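Local coordinates for protein probable manganase-dependent inorganic pyrophosphatase (Clostridium perfringens, PDB 3L2B) that probably hydrolyses inorganic pyrophosphate to phosphate, under the control of a regulatory region of CBS and DRTGG domains that binds the activator diadenosine tetraphosphate, at residues 75-79 with 80-84. Numbering follows the deposited sequence.
Sequences SATSL and DNILD
Ser78 caps the helix 79-85 through its hydroxyl, which accepts the amide N-H of Asn81: OG lies 2.9 Å from Asn81 N, with an N-H...O angle of 158°. With chi1 at 79°, OG sits between the two backbone branches and faces the first turn, where the amides of a helix lack the i-4 carbonyl partners of later turns. Backbone bonds take over from there. Ser78 O receives a weak bond from Ile82 N at 3.3 Å, and Leu79 O a firmer one from Leu83 N at 2.8 Å.

This is a helix N-cap, and it follows closely on the end of another helix: Ala76, with positive phi, closes helix 71-74 in a Schellman motif. Between the two ends, Thr77 OG1 donates to Ser75 OG at 2.7 Å, and Ser75 OG in turn donates to Ile71 O in helix 71-74. Residues 80-84, on the capped helix, fall largely within the range of the DRTGG family.

Apolar contacts accompany the cap. Thr77 chi1 of -66° sets OG1 beside its own N, toward Ser75, and swings CG2 onto Ile82 CG1, 3.8 Å away, the two side chains crossing at about a right angle. One turn along, Leu79 CG approaches Leu83 CD1 at 4.2 Å, and both leucines, like Ile82, rest on Ile168 of strand 166-169 in the five-stranded mixed sheet. Asn81 is buried beside the cap, and its ND2 bonds to the carbonyls of Glu23 and Ser184, tying the first turn to two other parts of the chain.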
loop_
_atom_site.group_PDB
_atom_site.type_symbol
_atom_site.label_atom_id
_atom_site.label_comp_id
_atom_site.label_asym_id
_atom_site.label_seq_id
_atom_site.Cartn_x
_atom_site.Cartn_y
_atom_site.Cartn_z
ATOM N N SER A 75 -3.732 -15.512 -5.212
ATOM C CA SER A 75 -4.547 -14.607 -6.028
ATOM C C SER A 75 -4.521 -14.984 -7.496
ATOM O O SER A 75 -5.131 -14.324 -8.331
ATOM C CB SER A 75 -4.038 -13.168 -5.895
ATOM O OG SER A 75 -2.746 -13.021 -6.489
ATOM N N ALA A 76 -3.752 -16.007 -7.828
ATOM C CA ALA A 76 -3.525 -16.346 -9.239
ATOM C C ALA A 76 -3.167 -15.121 -10.079
ATOM O O ALA A 76 -3.637 -14.990 -11.205
ATOM C CB ALA A 76 -4.784 -17.025 -9.835
ATOM N N THR A 77 -2.352 -14.218 -9.537
ATOM C CA THR A 77 -1.966 -13.032 -10.311
ATOM C C THR A 77 -1.355 -13.467 -11.639
ATOM O O THR A 77 -0.556 -14.412 -11.712
ATOM C CB THR A 77 -0.992 -12.090 -9.545
ATOM O OG1 THR A 77 -1.657 -11.531 -8.409
ATOM C CG2 THR A 77 -0.514 -10.927 -10.444
ATOM N N SER A 78 -1.779 -12.795 -12.689
ATOM C CA SER A 78 -1.363 -13.114 -14.059
ATOM C C SER A 78 -0.028 -12.492 -14.350
ATOM O O SER A 78 0.359 -11.504 -13.750
ATOM C CB SER A 78 -2.370 -12.571 -15.067
ATOM O OG SER A 78 -2.142 -11.179 -15.245
ATOM N N LEU A 79 0.664 -13.076 -15.303
ATOM C CA LEU A 79 1.936 -12.534 -15.784
ATOM C C LEU A 79 1.726 -11.159 -16.406
ATOM O O LEU A 79 2.532 -10.256 -16.229
ATOM C CB LEU A 79 2.572 -13.450 -16.817
ATOM C CG LEU A 79 3.945 -12.950 -17.266
ATOM C CD1 LEU A 79 4.932 -12.754 -16.045
ATOM C CD2 LEU A 79 4.508 -13.890 -18.311
ATOM N N ASP A 80 0.644 -11.014 -17.149
ATOM C CA ASP A 80 0.305 -9.695 -17.754
ATOM C C ASP A 80 0.253 -8.551 -16.722
ATOM O O ASP A 80 0.758 -7.441 -16.940
ATOM C CB ASP A 80 -1.047 -9.767 -18.478
ATOM C CG ASP A 80 -0.953 -10.537 -19.793
ATOM O OD1 ASP A 80 0.086 -10.407 -20.469
ATOM O OD2 ASP A 80 -1.889 -11.288 -20.129
ATOM N N ASN A 81 -0.401 -8.841 -15.609
ATOM C CA ASN A 81 -0.588 -7.845 -14.558
ATOM C C ASN A 81 0.744 -7.403 -13.973
ATOM O O ASN A 81 1.006 -6.194 -13.813
ATOM C CB ASN A 81 -1.528 -8.364 -13.468
ATOM C CG ASN A 81 -2.975 -8.214 -13.857
ATOM O OD1 ASN A 81 -3.288 -8.094 -15.034
ATOM N ND2 ASN A 81 -3.860 -8.192 -12.881
ATOM N N ILE A 82 1.589 -8.402 -13.724
ATOM C CA ILE A 82 2.922 -8.184 -13.197
ATOM C C ILE A 82 3.735 -7.400 -14.218
ATOM O O ILE A 82 4.412 -6.421 -13.869
ATOM C CB ILE A 82 3.647 -9.500 -12.847
ATOM C CG1 ILE A 82 2.977 -10.192 -11.665
ATOM C CG2 ILE A 82 5.085 -9.227 -12.470
ATOM C CD1 ILE A 82 3.360 -11.686 -11.493
ATOM N N LEU A 83 3.650 -7.803 -15.489
ATOM C CA LEU A 83 4.390 -7.086 -16.545
ATOM C C LEU A 83 3.995 -5.614 -16.566
ATOM O O LEU A 83 4.855 -4.746 -16.631
ATOM C CB LEU A 83 4.175 -7.680 -17.941
ATOM C CG LEU A 83 4.942 -8.964 -18.262
ATOM C CD1 LEU A 83 4.473 -9.535 -19.633
ATOM C CD2 LEU A 83 6.449 -8.735 -18.240
ATOM N N ASP A 84 2.698 -5.337 -16.495
ATOM C CA ASP A 84 2.200 -3.952 -16.562
ATOM C C ASP A 84 2.671 -3.143 -15.362
ATOM O O ASP A 84 3.136 -2.029 -15.503
ATOM C CB ASP A 84 0.671 -3.905 -16.572
ATOM C CG ASP A 84 0.129 -2.459 -16.587
ATOM O OD1 ASP A 84 0.165 -1.829 -17.661
ATOM O OD2 ASP A 84 -0.319 -1.934 -15.533
#